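PDB 4AZI: beta-n-acetylhexosaminidase from Streptococcus pneumoniae, which probably removes terminal beta-linked N-acetylglucosamine from the non-reducing ends of glycans through a family 20 glycoside hydrolase catalytic module. Local coordinates for residues Leu24-Arg29 with Ala335-Glu340; Leu92-Val97 with Met167-Gly172. The protein carries 2 engineered substitutions. All coordinates share one frame; numbering follows the deposited sequence.

In the fold
Both contacts join the outer helices of the TIM barrel to their neighbours. Contact 1 sits at the surface, where the helix that follows the first strand meets the start of the helix that follows the last one, at the closure of the ring. Contact 2 is buried, between the helices that follow the second and third strands. Their chemistry differs accordingly: a charged pair, a glutamine amide and a tyrosine, with a bridging water, in contact 1; phenyl rings and a valine, plus the aliphatic part of a glutamine, in contact 2. Helix 24-37 serves both regions, since L24 CD1 packs 3.4 Å from E96 O and L27 CD1 lies 3.8 Å from L92 CD1.

Contact 1: residues Leu24-Arg29 with Ala335-Glu340; sequences LNQLKR and AEYKEE
E339 has its CG anti to the backbone N (chi1 166°) and runs out extended, which carries its carboxylate across to R29, whose own chain is bent at chi2 and chi3 and crosses the glutamate at about a right angle. Y337 starts in the same way, at 165°, and its ring reaches toward Q26. The acid and the guanidinium form a salt bridge, but R29 NH1 and E339 OE2 are modelled implausibly close, so the exact placing of the two groups is doubtful. Nearer the backbone, the aliphatic part of R29 lies along the other oxygen, with CD 3.3 Å from E339 OE1. Q26 and Y337 run alongside each other, pointing opposite ways, and Q26 NE2 comes to the ring edge, 3.7 Å from Y337 CD2; its OE1 is taken by the backbone N of T23. The backbone folds back over the same tyrosine, and E339 N lies 3.8 Å above the ring plane of Y337, over the ring centre. F22 adds an edge-to-face ring contact to Y337. The contact thus joins helix 24-37 to the loop that leads into helix 339-352 and to its first residue, E339, where the barrel's ring of helices closes. One water ties the pieces together: it accepts from Y337 OH at 2.7 Å, and donates to Q26 O at 2.8 Å and to E339 OE1 at 3.0 Å. A single water thereby joins the helix carbonyl of Q26, the phenol of Y337 and the carboxylate of E339, and the nearby arginine, though unsure in its placing, would be consistent with a charged carboxylate.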
ATOM      1  N   LEU A  24       8.780  -5.479  13.320  1.00 14.19           N
ATOM      2  CA  LEU A  24       9.529  -5.961  12.164  1.00 14.33           C
ATOM      3  C   LEU A  24       9.365  -7.471  11.952  1.00 14.38           C
ATOM      4  O   LEU A  24       9.174  -7.913  10.823  1.00 14.41           O
ATOM      5  CB  LEU A  24      11.011  -5.552  12.246  1.00 14.35           C
ATOM      6  CG  LEU A  24      12.014  -6.148  11.250  1.00 14.73           C
ATOM      7  CD1 LEU A  24      11.712  -5.754   9.808  1.00 14.67           C
ATOM      8  CD2 LEU A  24      13.432  -5.748  11.642  1.00 14.87           C
ATOM      9  N   ASN A  25       9.427  -8.261  13.024  1.00 14.84           N
ATOM     10  CA  ASN A  25       9.219  -9.704  12.895  1.00 14.93           C
ATOM     11  C   ASN A  25       7.831 -10.083  12.381  1.00 14.46           C
ATOM     12  O   ASN A  25       7.692 -11.047  11.630  1.00 14.04           O
ATOM     13  CB  ASN A  25       9.536 -10.440  14.201  1.00 16.47           C
ATOM     14  CG  ASN A  25      11.031 -10.604  14.426  1.00 17.49           C
ATOM     15  OD1 ASN A  25      11.816 -10.615  13.477  1.00 18.94           O
ATOM     16  ND2 ASN A  25      11.435 -10.720  15.687  1.00 18.40           N
ATOM     17  N   GLN A  26       6.808  -9.323  12.775  1.00 13.94           N
ATOM     18  CA  GLN A  26       5.460  -9.565  12.278  1.00 13.81           C
ATOM     19  C   GLN A  26       5.401  -9.336  10.769  1.00 13.71           C
ATOM     20  O   GLN A  26       4.781 -10.114  10.050  1.00 13.94           O
ATOM     21  CB  GLN A  26       4.429  -8.699  13.010  1.00 13.93           C
ATOM     22  CG  GLN A  26       4.036  -9.242  14.377  1.00 14.25           C
ATOM     23  CD  GLN A  26       3.184  -8.273  15.178  1.00 14.38           C
ATOM     24  OE1 GLN A  26       3.393  -7.064  15.138  1.00 14.62           O
ATOM     25  NE2 GLN A  26       2.222  -8.807  15.924  1.00 14.63           N
ATOM     26  N   LEU A  27       6.078  -8.291  10.300  1.00 13.47           N
ATOM     27  CA  LEU A  27       6.067  -7.941   8.880  1.00 13.97           C
ATOM     28  C   LEU A  27       6.891  -8.918   8.045  1.00 14.29           C
ATOM     29  O   LEU A  27       6.481  -9.288   6.943  1.00 14.29           O
ATOM     30  CB  LEU A  27       6.502  -6.490   8.680  1.00 13.42           C
ATOM     31  CG  LEU A  27       5.603  -5.488   9.426  1.00 13.12           C
ATOM     32  CD1 LEU A  27       6.247  -4.114   9.544  1.00 12.99           C
ATOM     33  CD2 LEU A  27       4.221  -5.393   8.790  1.00 13.29           C
ATOM     34  N   LYS A  28       8.019  -9.367   8.595  1.00 15.02           N
ATOM     35  CA  LYS A  28       8.830 -10.414   7.966  1.00 15.49           C
ATOM     36  C   LYS A  28       8.005 -11.683   7.750  1.00 16.06           C
ATOM     37  O   LYS A  28       8.083 -12.291   6.686  1.00 16.73           O
ATOM     38  CB  LYS A  28      10.079 -10.729   8.800  1.00 15.57           C
ATOM     39  CG  LYS A  28      11.226  -9.732   8.662  1.00 15.50           C
ATOM     40  CD  LYS A  28      12.370 -10.082   9.615  1.00 15.61           C
ATOM     41  CE  LYS A  28      13.732  -9.920   8.960  1.00 15.80           C
ATOM     42  NZ  LYS A  28      14.879 -10.352   9.827  1.00 16.06           N
ATOM     43  N   ARG A  29       7.218 -12.079   8.751  1.00 16.62           N
ATOM     44  CA  ARG A  29       6.312 -13.230   8.631  1.00 16.85           C
ATOM     45  C   ARG A  29       5.262 -13.077   7.524  1.00 16.14           C
ATOM     46  O   ARG A  29       4.938 -14.042   6.824  1.00 16.07           O
ATOM     47  CB  ARG A  29       5.609 -13.504   9.956  1.00 18.40           C
ATOM     48  CG  ARG A  29       6.494 -14.145  11.005  1.00 20.32           C
ATOM     49  CD  ARG A  29       5.710 -15.200  11.755  1.00 23.34           C
ATOM     50  NE  ARG A  29       5.572 -16.422  10.952  1.00 25.91           N
ATOM     51  CZ  ARG A  29       4.769 -17.443  11.243  1.00 26.76           C
ATOM     52  NH1 ARG A  29       4.003 -17.415  12.326  1.00 27.75           N
ATOM     53  NH2 ARG A  29       4.732 -18.502  10.443  1.00 27.28           N
ATOM     54  N   ALA A 335      -7.730  -3.488  18.351  1.00 19.47           N
ATOM     55  CA  ALA A 335      -8.103  -4.865  18.033  1.00 20.44           C
ATOM     56  C   ALA A 335      -6.855  -5.715  17.870  1.00 20.76           C
ATOM     57  O   ALA A 335      -5.837  -5.248  17.355  1.00 20.37           O
ATOM     58  CB  ALA A 335      -8.955  -4.920  16.776  1.00 20.31           C
ATOM     59  N   GLU A 336      -6.938  -6.959  18.328  1.00 21.53           N
ATOM     60  CA  GLU A 336      -5.801  -7.864  18.306  1.00 21.65           C
ATOM     61  C   GLU A 336      -5.508  -8.320  16.880  1.00 20.84           C
ATOM     62  O   GLU A 336      -6.390  -8.848  16.202  1.00 20.50           O
ATOM     63  CB  GLU A 336      -6.069  -9.069  19.210  1.00 22.89           C
ATOM     64  CG  GLU A 336      -4.915 -10.055  19.293  1.00 24.62           C
ATOM     65  CD  GLU A 336      -5.294 -11.359  19.975  1.00 25.84           C
ATOM     66  OE1 GLU A 336      -6.468 -11.519  20.377  1.00 27.29           O
ATOM     67  OE2 GLU A 336      -4.411 -12.230  20.111  1.00 26.60           O
ATOM     68  N   TYR A 337      -4.277  -8.098  16.422  1.00 19.69           N
ATOM     69  CA  TYR A 337      -3.854  -8.636  15.137  1.00 19.56           C
ATOM     70  C   TYR A 337      -3.664 -10.141  15.280  1.00 19.85           C
ATOM     71  O   TYR A 337      -2.811 -10.600  16.043  1.00 19.87           O
ATOM     72  CB  TYR A 337      -2.569  -7.959  14.626  1.00 18.84           C
ATOM     73  CG  TYR A 337      -1.882  -8.709  13.497  1.00 18.77           C
ATOM     74  CD1 TYR A 337      -2.501  -8.862  12.255  1.00 18.35           C
ATOM     75  CD2 TYR A 337      -0.616  -9.265  13.671  1.00 18.51           C
ATOM     76  CE1 TYR A 337      -1.879  -9.545  11.220  1.00 18.34           C
ATOM     77  CE2 TYR A 337       0.014  -9.954  12.642  1.00 18.53           C
ATOM     78  CZ  TYR A 337      -0.622 -10.087  11.418  1.00 18.36           C
ATOM     79  OH  TYR A 337      -0.020 -10.775  10.392  1.00 17.72           O
ATOM     80  N   LYS A 338      -4.488 -10.895  14.561  1.00 20.59           N
ATOM     81  CA  LYS A 338      -4.386 -12.345  14.530  1.00 21.23           C
ATOM     82  C   LYS A 338      -3.846 -12.787  13.179  1.00 21.51           C
ATOM     83  O   LYS A 338      -4.579 -12.892  12.194  1.00 21.67           O
ATOM     84  CB  LYS A 338      -5.734 -13.002  14.832  1.00 21.53           C
ATOM     85  CG  LYS A 338      -6.110 -12.986  16.304  1.00 21.75           C
ATOM     86  CD  LYS A 338      -7.515 -13.529  16.497  1.00 21.92           C
ATOM     87  CE  LYS A 338      -8.141 -12.993  17.770  1.00 21.87           C
ATOM     88  NZ  LYS A 338      -9.627 -12.988  17.671  1.00 22.50           N
ATOM     89  N   GLU A 339      -2.541 -13.022  13.161  1.00 21.56           N
ATOM     90  CA  GLU A 339      -1.800 -13.457  11.989  1.00 21.84           C
ATOM     91  C   GLU A 339      -2.534 -14.514  11.151  1.00 21.85           C
ATOM     92  O   GLU A 339      -2.617 -14.398   9.922  1.00 21.11           O
ATOM     93  CB  GLU A 339      -0.433 -13.957  12.456  1.00 21.82           C
ATOM     94  CG  GLU A 339       0.351 -14.760  11.446  1.00 22.41           C
ATOM     95  CD  GLU A 339       1.731 -15.099  11.959  1.00 22.77           C
ATOM     96  OE1 GLU A 339       2.591 -14.192  11.988  1.00 22.07           O
ATOM     97  OE2 GLU A 339       1.939 -16.263  12.362  1.00 23.04           O
ATOM     98  N   GLU A 340      -3.076 -15.522  11.831  1.00 21.68           N
ATOM     99  CA  GLU A 340      -3.790 -16.635  11.194  1.00 21.68           C
ATOM    100  C   GLU A 340      -5.024 -16.222  10.368  1.00 20.39           C
ATOM    101  O   GLU A 340      -5.335 -16.851   9.359  1.00 19.24           O
ATOM    102  CB  GLU A 340      -4.152 -17.715  12.231  1.00 22.72           C
ATOM    103  CG  GLU A 340      -5.183 -17.310  13.286  1.00 24.60           C
ATOM    104  CD  GLU A 340      -4.602 -16.623  14.523  1.00 26.12           C
ATOM    105  OE1 GLU A 340      -3.363 -16.418  14.622  1.00 25.79           O
ATOM    106  OE2 GLU A 340      -5.408 -16.285  15.420  1.00 27.16           O
TER
HETATM  107  O   HOH W   1       2.486 -11.405  11.016  1.00 16.71           O

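Contact 2: residues Leu92-Val97 with Met167-Gly172. With EDO (1,2-ethanediol), chain E.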
ATOM      1  N   LEU A  92       8.381   2.267  13.438  1.00 15.28           N
ATOM      2  CA  LEU A  92       9.508   1.540  12.891  1.00 15.04           C
ATOM      3  C   LEU A  92      10.675   2.512  12.693  1.00 14.90           C
ATOM      4  O   LEU A  92      10.464   3.707  12.425  1.00 14.80           O
ATOM      5  CB  LEU A  92       9.114   0.884  11.565  1.00 14.69           C
ATOM      6  CG  LEU A  92       8.081  -0.253  11.588  1.00 14.75           C
ATOM      7  CD1 LEU A  92       7.721  -0.696  10.174  1.00 14.41           C
ATOM      8  CD2 LEU A  92       8.583  -1.444  12.396  1.00 14.70           C
ATOM      9  N   THR A  93      11.895   2.000  12.850  1.00 14.48           N
ATOM     10  CA  THR A  93      13.112   2.784  12.635  1.00 14.35           C
ATOM     11  C   THR A  93      13.598   2.610  11.201  1.00 14.55           C
ATOM     12  O   THR A  93      13.105   1.736  10.472  1.00 14.42           O
ATOM     13  CB  THR A  93      14.259   2.332  13.559  1.00 14.51           C
ATOM     14  OG1 THR A  93      14.662   1.007  13.195  1.00 14.00           O
ATOM     15  CG2 THR A  93      13.850   2.388  15.034  1.00 13.93           C
ATOM     16  N   GLN A  94      14.572   3.430  10.807  1.00 14.47           N
ATOM     17  CA  GLN A  94      15.138   3.367   9.466  1.00 14.54           C
ATOM     18  C   GLN A  94      15.793   2.007   9.241  1.00 14.89           C
ATOM     19  O   GLN A  94      15.603   1.391   8.194  1.00 14.62           O
ATOM     20  CB  GLN A  94      16.144   4.497   9.230  1.00 14.65           C
ATOM     21  CG  GLN A  94      16.881   4.381   7.895  1.00 14.52           C
ATOM     22  CD  GLN A  94      17.449   5.698   7.395  1.00 14.94           C
ATOM     23  OE1 GLN A  94      17.067   6.773   7.856  1.00 14.67           O
ATOM     24  NE2 GLN A  94      18.371   5.615   6.441  1.00 15.11           N
ATOM     25  N   ALA A  95      16.542   1.551  10.246  1.00 14.72           N
ATOM     26  CA  ALA A  95      17.213   0.256  10.217  1.00 15.08           C
ATOM     27  C   ALA A  95      16.244  -0.908  10.017  1.00 15.34           C
ATOM     28  O   ALA A  95      16.558  -1.877   9.323  1.00 15.62           O
ATOM     29  CB  ALA A  95      18.024   0.061  11.490  1.00 14.80           C
ATOM     30  N   GLU A  96      15.069  -0.815  10.631  1.00 15.26           N
ATOM     31  CA  GLU A  96      14.066  -1.865  10.505  1.00 14.91           C
ATOM     32  C   GLU A  96      13.407  -1.928   9.113  1.00 14.45           C
ATOM     33  O   GLU A  96      13.257  -3.016   8.550  1.00 14.17           O
ATOM     34  CB  GLU A  96      13.010  -1.744  11.607  1.00 15.23           C
ATOM     35  CG  GLU A  96      13.524  -2.045  13.008  1.00 15.44           C
ATOM     36  CD  GLU A  96      12.484  -1.789  14.079  1.00 16.05           C
ATOM     37  OE1 GLU A  96      11.748  -0.783  13.979  1.00 15.46           O
ATOM     38  OE2 GLU A  96      12.396  -2.598  15.029  1.00 16.31           O
ATOM     39  N   VAL A  97      13.012  -0.781   8.560  1.00 13.96           N
ATOM     40  CA  VAL A  97      12.433  -0.761   7.210  1.00 13.39           C
ATOM     41  C   VAL A  97      13.485  -1.172   6.167  1.00 13.18           C
ATOM     42  O   VAL A  97      13.171  -1.883   5.213  1.00 12.64           O
ATOM     43  CB  VAL A  97      11.762   0.593   6.873  1.00 13.24           C
ATOM     44  CG1 VAL A  97      11.390   0.683   5.399  1.00 13.17           C
ATOM     45  CG2 VAL A  97      10.524   0.816   7.734  1.00 13.30           C
ATOM     46  N   MET A 167      10.368  10.099   0.624  1.00 10.79           N
ATOM     47  CA  MET A 167      10.602   9.706  -0.766  1.00 10.73           C
ATOM     48  C   MET A 167      12.110   9.580  -1.063  1.00 10.83           C
ATOM     49  O   MET A 167      12.527   8.682  -1.809  1.00 10.81           O
ATOM     50  CB  MET A 167       9.952  10.698  -1.732  1.00 10.88           C
ATOM     51  CG  MET A 167       8.444  10.622  -1.847  1.00 10.56           C
ATOM     52  SD  MET A 167       7.930  11.872  -3.049  1.00 10.67           S
ATOM     53  CE  MET A 167       6.183  11.500  -3.263  1.00 10.56           C
ATOM     54  N   ASP A 168      12.911  10.463  -0.454  1.00 10.45           N
ATOM     55  CA  ASP A 168      14.372  10.392  -0.526  1.00 10.50           C
ATOM     56  C   ASP A 168      14.908   9.041  -0.020  1.00 10.56           C
ATOM     57  O   ASP A 168      15.761   8.429  -0.672  1.00 10.56           O
ATOM     58  CB  ASP A 168      15.037  11.607   0.173  1.00 10.30           C
ATOM     59  CG  ASP A 168      14.793  12.935  -0.584  1.00 10.65           C
ATOM     60  OD1 ASP A 168      14.477  12.878  -1.778  1.00 10.23           O
ATOM     61  OD2 ASP A 168      14.913  14.040  -0.001  1.00 11.06           O
ATOM     62  N   PHE A 169      14.387   8.558   1.109  1.00 10.51           N
ATOM     63  CA  PHE A 169      14.808   7.245   1.635  1.00 10.61           C
ATOM     64  C   PHE A 169      14.401   6.067   0.726  1.00 10.63           C
ATOM     65  O   PHE A 169      15.205   5.165   0.492  1.00 10.49           O
ATOM     66  CB  PHE A 169      14.315   7.040   3.073  1.00 10.82           C
ATOM     67  CG  PHE A 169      14.407   5.615   3.554  1.00 10.89           C
ATOM     68  CD1 PHE A 169      15.599   5.118   4.082  1.00 10.92           C
ATOM     69  CD2 PHE A 169      13.301   4.767   3.479  1.00 10.91           C
ATOM     70  CE1 PHE A 169      15.685   3.805   4.523  1.00 10.80           C
ATOM     71  CE2 PHE A 169      13.382   3.446   3.917  1.00 10.83           C
ATOM     72  CZ  PHE A 169      14.578   2.967   4.430  1.00 10.87           C
ATOM     73  N   PHE A 170      13.172   6.089   0.209  1.00 10.48           N
ATOM     74  CA  PHE A 170      12.677   5.009  -0.653  1.00 10.76           C
ATOM     75  C   PHE A 170      13.225   5.032  -2.083  1.00 10.95           C
ATOM     76  O   PHE A 170      13.261   3.988  -2.728  1.00 11.01           O
ATOM     77  CB  PHE A 170      11.135   4.957  -0.671  1.00 10.66           C
ATOM     78  CG  PHE A 170      10.534   4.570   0.646  1.00 10.66           C
ATOM     79  CD1 PHE A 170      10.753   3.311   1.180  1.00 10.52           C
ATOM     80  CD2 PHE A 170       9.752   5.476   1.362  1.00 10.65           C
ATOM     81  CE1 PHE A 170      10.206   2.954   2.405  1.00 10.68           C
ATOM     82  CE2 PHE A 170       9.205   5.129   2.588  1.00 10.61           C
ATOM     83  CZ  PHE A 170       9.433   3.866   3.111  1.00 10.59           C
ATOM     84  N   ALA A 171      13.648   6.205  -2.566  1.00 11.38           N
ATOM     85  CA  ALA A 171      14.258   6.323  -3.892  1.00 11.70           C
ATOM     86  C   ALA A 171      15.352   5.284  -4.073  1.00 11.84           C
ATOM     87  O   ALA A 171      16.319   5.246  -3.310  1.00 12.01           O
ATOM     88  CB  ALA A 171      14.809   7.729  -4.121  1.00 11.70           C
ATOM     89  N   GLY A 172      15.176   4.420  -5.065  1.00 12.08           N
ATOM     90  CA  GLY A 172      16.127   3.350  -5.338  1.00 12.45           C
ATOM     91  C   GLY A 172      16.039   2.140  -4.423  1.00 12.81           C
ATOM     92  O   GLY A 172      16.852   1.230  -4.538  1.00 13.01           O
TER
HETATM   93  C1  EDO E2040      18.924   7.077   3.723  1.00 28.31           C
HETATM   94  O1  EDO E2040      19.395   7.660   4.941  1.00 28.32           O
HETATM   95  C2  EDO E2040      19.905   5.992   3.301  1.00 29.06           C
HETATM   96  O2  EDO E2040      19.171   4.798   3.006  1.00 28.34           O
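In the TIM barrel the start of helix 94-106, after the second strand, meets the end of helix 153-170, after the third, and this contact pairs the first turn of one with the last turn of the other. F169 is the centre of it, pointing toward helix 94-106 with V97 and Q94 meeting different parts of its ring. V97 places CG1 anti to its own backbone N (chi1 170°), and that methyl comes in at the ring edge, near the plane, 3.7 Å from F169 CE2. The same methyl also touches the next ring, 3.9 Å from F170 CE1, the two side chains lying at about a right angle. The phenylalanines brace one another as well: F169 CD2 sits 3.6 Å above the ring plane of F170, over its centre. F53 meets F169 edge-to-face, and K173 makes a cation-pi contact with it. The extended chain of Q94 runs antiparallel to the F169 side chain, with Q94 CG 3.6 Å from F169 CE1 and the amide plane turned 65° from the ring; Q94 OE1 is engaged by the backbone N of D56. A capping box at the start of helix 94-106 secures the turn that presents Q94 and V97: T93 OG1 accepts from E96 N at 3.2 Å, and in return T93 N donates to E96 OE1 at 3.0 Å, reaching it from the anti side of the carboxylate. At its partly exposed end, Q94 NE2 donates to O1 of an ethanediol, probably carried over from the crystal-growing solution and also bound by K173, at 2.7 Å with an N-H...O angle of 162°.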